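Local structure of cytidine deaminase (Mycobacterium tuberculosis, 4WIG) at residues A31-N45 against T54-H66. The protein catalyses the zinc-dependent hydrolytic deamination of cytidine and 2'-deoxycytidine to uridine and 2'-deoxyuridine, recycling these nucleosides as a homotetramer. The protein carries 1 engineered substitution. Sequence-based numbering, arbitrary orientation. Where two conformers were deposited one is given.
With ZN (zinc ion), chain C.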
loop_
_atom_site.group_PDB
_atom_site.type_symbol
_atom_site.label_atom_id
_atom_site.label_comp_id
_atom_site.label_asym_id
_atom_site.label_seq_id
_atom_site.Cartn_x
_atom_site.Cartn_y
_atom_site.Cartn_z
ATOM N N ALA A 31 -12.175 3.495 13.926
ATOM C CA ALA A 31 -11.232 3.311 14.996
ATOM C C ALA A 31 -11.059 4.590 15.785
ATOM O O ALA A 31 -11.251 5.681 15.258
ATOM C CB ALA A 31 -9.898 2.824 14.446
ATOM N N ALA A 32 -10.709 4.440 17.053
ATOM C CA ALA A 32 -10.458 5.576 17.923
ATOM C C ALA A 32 -9.322 5.228 18.865
ATOM O O ALA A 32 -9.222 4.092 19.337
ATOM C CB ALA A 32 -11.705 5.927 18.711
ATOM N N ALA A 33 -8.466 6.208 19.129
ATOM C CA ALA A 33 -7.301 5.994 19.965
ATOM C C ALA A 33 -7.113 7.133 20.946
ATOM O O ALA A 33 -7.356 8.308 20.618
ATOM C CB ALA A 33 -6.049 5.820 19.111
ATOM N N LEU A 34 -6.708 6.751 22.153
ATOM C CA LEU A 34 -6.292 7.676 23.188
ATOM C C LEU A 34 -4.816 7.995 22.975
ATOM O O LEU A 34 -3.970 7.089 22.904
ATOM C CB LEU A 34 -6.457 7.034 24.551
ATOM C CG LEU A 34 -6.053 7.838 25.781
ATOM C CD1 LEU A 34 -6.983 9.024 25.974
ATOM C CD2 LEU A 34 -6.052 6.922 26.995
ATOM N N VAL A 35 -4.535 9.287 22.901
ATOM C CA VAL A 35 -3.178 9.802 22.728
ATOM C C VAL A 35 -2.610 10.129 24.106
ATOM O O VAL A 35 -3.372 10.314 25.067
ATOM C CB VAL A 35 -3.189 11.042 21.815
ATOM C CG1 VAL A 35 -1.769 11.476 21.465
ATOM C CG2 VAL A 35 -3.991 10.751 20.549
ATOM N N ASP A 36 -1.282 10.152 24.228
ATOM C CA ASP A 36 -0.653 10.413 25.533
ATOM C C ASP A 36 -0.845 11.801 26.159
ATOM O O ASP A 36 -0.446 12.005 27.310
ATOM C CB ASP A 36 0.840 10.061 25.493
ATOM C CG ASP A 36 1.625 10.869 24.474
ATOM O OD1 ASP A 36 2.858 10.700 24.443
ATOM O OD2 ASP A 36 1.046 11.642 23.689
ATOM N N ASP A 37 -1.446 12.739 25.435
ATOM C CA ASP A 37 -1.864 14.018 26.034
ATOM C C ASP A 37 -3.327 13.973 26.487
ATOM O O ASP A 37 -3.870 14.980 26.959
ATOM C CB ASP A 37 -1.649 15.170 25.054
ATOM C CG ASP A 37 -2.634 15.152 23.907
ATOM O OD1 ASP A 37 -2.810 16.199 23.258
ATOM O OD2 ASP A 37 -3.237 14.089 23.653
ATOM N N GLY A 38 -3.962 12.812 26.325
ATOM C CA GLY A 38 -5.331 12.602 26.760
ATOM C C GLY A 38 -6.410 12.865 25.724
ATOM O O GLY A 38 -7.577 12.637 26.013
ATOM N N ARG A 39 -6.057 13.355 24.532
ATOM C CA ARG A 39 -7.074 13.573 23.495
ATOM C C ARG A 39 -7.364 12.258 22.801
ATOM O O ARG A 39 -6.587 11.311 22.902
ATOM C CB ARG A 39 -6.675 14.649 22.475
ATOM C CG ARG A 39 -5.644 14.222 21.442
ATOM C CD ARG A 39 -5.280 15.350 20.490
ATOM N NE ARG A 39 -4.389 14.921 19.415
ATOM C CZ ARG A 39 -3.073 14.722 19.522
ATOM N NH1 ARG A 39 -2.429 14.897 20.676
ATOM N NH2 ARG A 39 -2.383 14.350 18.458
ATOM N N VAL A 40 -8.500 12.205 22.117
ATOM C CA VAL A 40 -8.882 11.034 21.347
ATOM C C VAL A 40 -8.904 11.404 19.865
ATOM O O VAL A 40 -9.417 12.455 19.490
ATOM C CB VAL A 40 -10.251 10.487 21.804
ATOM C CG1 VAL A 40 -10.771 9.416 20.846
ATOM C CG2 VAL A 40 -10.137 9.911 23.210
ATOM N N VAL A 41 -8.330 10.545 19.027
ATOM C CA VAL A 41 -8.345 10.754 17.581
ATOM C C VAL A 41 -9.075 9.584 16.935
ATOM O O VAL A 41 -9.099 8.491 17.498
ATOM C CB VAL A 41 -6.914 10.900 17.018
ATOM C CG1 VAL A 41 -6.283 12.164 17.567
ATOM C CG2 VAL A 41 -6.045 9.695 17.357
ATOM N N THR A 42 -9.692 9.824 15.777
ATOM C CA THR A 42 -10.516 8.796 15.138
ATOM C C THR A 42 -10.185 8.634 13.655
ATOM O O THR A 42 -9.542 9.473 13.049
ATOM C CB THR A 42 -12.032 9.073 15.283
ATOM O OG1 THR A 42 -12.373 10.281 14.600
ATOM C CG2 THR A 42 -12.456 9.170 16.719
ATOM N N GLY A 43 -10.642 7.526 13.094
ATOM C CA GLY A 43 -10.413 7.216 11.707
ATOM C C GLY A 43 -11.444 6.228 11.219
ATOM O O GLY A 43 -12.001 5.453 12.004
ATOM N N CYS A 44 -11.698 6.259 9.913
ATOM C CA CYS A 44 -12.550 5.272 9.283
ATOM C C CYS A 44 -11.912 4.789 8.003
ATOM O O CYS A 44 -11.033 5.466 7.439
ATOM C CB CYS A 44 -13.942 5.839 9.016
ATOM S SG CYS A 44 -14.002 7.274 7.922
ATOM N N ASN A 45 -12.318 3.614 7.547
ATOM C CA ASN A 45 -11.780 3.124 6.276
ATOM C C ASN A 45 -12.320 3.856 5.036
ATOM O O ASN A 45 -13.385 4.494 5.047
ATOM C CB ASN A 45 -11.867 1.586 6.151
ATOM C CG ASN A 45 -13.277 1.047 6.210
ATOM O OD1 ASN A 45 -14.181 1.678 6.741
ATOM N ND2 ASN A 45 -13.473 -0.132 5.638
ATOM N N THR A 54 -7.012 1.038 -0.824
ATOM C CA THR A 54 -7.911 1.229 0.299
ATOM C C THR A 54 -7.130 1.626 1.542
ATOM O O THR A 54 -6.064 1.067 1.813
ATOM C CB THR A 54 -8.713 -0.061 0.561
ATOM O OG1 THR A 54 -9.585 -0.306 -0.559
ATOM C CG2 THR A 54 -9.540 0.051 1.830
ATOM N N LEU A 55 -7.659 2.616 2.265
ATOM C CA LEU A 55 -7.083 3.100 3.512
ATOM C C LEU A 55 -7.813 2.479 4.686
ATOM O O LEU A 55 -9.041 2.501 4.732
ATOM C CB LEU A 55 -7.182 4.637 3.554
ATOM C CG LEU A 55 -6.452 5.344 2.400
ATOM C CD1 LEU A 55 -6.945 6.760 2.168
ATOM C CD2 LEU A 55 -4.953 5.333 2.662
ATOM N N CYS A 56 -7.063 1.888 5.620
ATOM C CA CYS A 56 -7.631 1.308 6.831
ATOM C C CYS A 56 -7.943 2.375 7.866
ATOM O O CYS A 56 -7.227 3.377 7.965
ATOM C CB CYS A 56 -6.658 0.314 7.454
ATOM S SG CYS A 56 -6.599 -1.304 6.651
ATOM N N ALA A 57 -8.976 2.129 8.669
ATOM C CA ALA A 57 -9.351 3.029 9.762
ATOM C C ALA A 57 -8.188 3.352 10.693
ATOM O O ALA A 57 -8.019 4.489 11.121
ATOM C CB ALA A 57 -10.501 2.415 10.567
ATOM N N GLU A 58 -7.417 2.324 11.038
ATOM C CA GLU A 58 -6.321 2.463 11.971
ATOM C C GLU A 58 -5.223 3.357 11.394
ATOM O O GLU A 58 -4.633 4.152 12.132
ATOM C CB GLU A 58 -5.764 1.097 12.372
ATOM C CG GLU A 58 -6.821 0.123 12.877
ATOM C CD GLU A 58 -7.393 -0.761 11.781
ATOM O OE1 GLU A 58 -8.002 -0.235 10.820
ATOM O OE2 GLU A 58 -7.254 -1.997 11.880
ATOM N N CYS A 59 -4.970 3.248 10.090
ATOM C CA CYS A 59 -4.062 4.176 9.415
ATOM C C CYS A 59 -4.607 5.596 9.420
ATOM O O CYS A 59 -3.847 6.537 9.600
ATOM C CB CYS A 59 -3.770 3.739 7.982
ATOM S SG CYS A 59 -2.750 2.248 7.933
ATOM N N ALA A 60 -5.917 5.740 9.220
ATOM C CA ALA A 60 -6.568 7.045 9.321
ATOM C C ALA A 60 -6.371 7.660 10.727
ATOM O O ALA A 60 -6.149 8.862 10.851
ATOM C CB ALA A 60 -8.051 6.942 8.973
ATOM N N VAL A 61 -6.442 6.831 11.774
ATOM C CA VAL A 61 -6.138 7.283 13.137
ATOM C C VAL A 61 -4.731 7.882 13.264
ATOM O O VAL A 61 -4.540 8.927 13.903
ATOM C CB VAL A 61 -6.320 6.132 14.158
ATOM C CG1 VAL A 61 -5.660 6.444 15.490
ATOM C CG2 VAL A 61 -7.803 5.841 14.353
ATOM N N VAL A 62 -3.757 7.225 12.645
ATOM C CA VAL A 62 -2.377 7.666 12.672
ATOM C C VAL A 62 -2.204 8.968 11.887
ATOM O O VAL A 62 -1.482 9.841 12.324
ATOM C CB VAL A 62 -1.435 6.563 12.144
ATOM C CG1 VAL A 62 -0.045 7.109 11.834
ATOM C CG2 VAL A 62 -1.377 5.430 13.156
ATOM N N CYS A 63 -2.883 9.102 10.751
ATOM C CA CYS A 63 -2.899 10.380 10.042
ATOM C C CYS A 63 -3.452 11.501 10.934
ATOM O O CYS A 63 -2.861 12.594 11.007
ATOM C CB CYS A 63 -3.712 10.271 8.757
ATOM S SG CYS A 63 -2.945 9.214 7.513
ATOM N N ALA A 64 -4.569 11.218 11.608
ATOM C CA ALA A 64 -5.179 12.180 12.533
ATOM C C ALA A 64 -4.235 12.545 13.676
ATOM O O ALA A 64 -4.174 13.711 14.087
ATOM C CB ALA A 64 -6.484 11.642 13.086
ATOM N N LEU A 65 -3.541 11.545 14.213
ATOM C CA LEU A 65 -2.556 11.757 15.276
ATOM C C LEU A 65 -1.580 12.867 14.892
ATOM O O LEU A 65 -1.326 13.793 15.671
ATOM C CB LEU A 65 -1.799 10.457 15.564
ATOM C CG LEU A 65 -0.571 10.504 16.463
ATOM C CD1 LEU A 65 -0.933 10.974 17.860
ATOM C CD2 LEU A 65 0.093 9.135 16.520
ATOM N N HIS A 66 -1.035 12.773 13.688
ATOM C CA HIS A 66 -0.001 13.704 13.251
ATOM C C HIS A 66 -0.525 14.991 12.636
ATOM O O HIS A 66 0.250 15.913 12.388
ATOM C CB HIS A 66 1.009 12.981 12.368
ATOM C CG HIS A 66 1.811 11.991 13.148
ATOM N ND1 HIS A 66 2.654 12.377 14.166
ATOM C CD2 HIS A 66 1.817 10.641 13.145
ATOM C CE1 HIS A 66 3.191 11.308 14.720
ATOM N NE2 HIS A 66 2.696 10.241 14.121
HETATM ZN ZN ZN C . -5.663 -2.541 8.358
HETATM O O HOH W 1 -7.001 -3.174 9.598
#
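The guanidinium of Arg39 meets helix 57-66 edge-on: Leu65 O lies near its plane, 3.0 Å from NH2, while the carboxylate of Asp37 holds another part of the edge through a salt bridge from NH1 to OD1 whose hydrogen bond is weak. One face of the group is covered by CG2 of Val35. Arginine suits this place because one planar cationic group serves several acceptors, NH2 also hydrogen-bonding Thr68 OG1 and Gly70 O, just beyond the helix. CD1 of Leu65 lies 3.7 Å from Val35 CG1, an apolar contact next to the guanidinium edge, and CG of the same leucine rests over one face of the His66 ring.

Farther along, Val61 lies against the face of the hairpin and spans both strands. Its CG1 lies anti to the backbone N (chi1 164°) and touches Ala33 CB and Val41 CG2, which leaves CG2 to press on Gly43 N at 3.5 Å and on Ala31. Small residues let the helix come close to strand 40-44, the axes approaching to 5.6 Å at 141°. Gly43 CA sits 3.6 Å from Ala60 CB, the closeness that the lack of a side chain at this position permits, and Ala57 and Ala64 likewise offer only a methyl group.

At the helix start, Asn45 CA makes a CA-H...O contact with Leu55 O at 3.2 Å, and its side-chain amide hydrogen-bonds the backbone, ND2 to Phe27 O and OD1 to Val29 N. Cys56, the N-cap residue, binds zinc through SG together with Cys89 and Cys92, and the zinc-bound water donates to OE2 of Glu58, the probable proton donor. A beta hairpin packed on the helix that carries this cysteine and glutamate is part of the core of the cytidine deaminase fold, and the helix start supplies part of its zinc site.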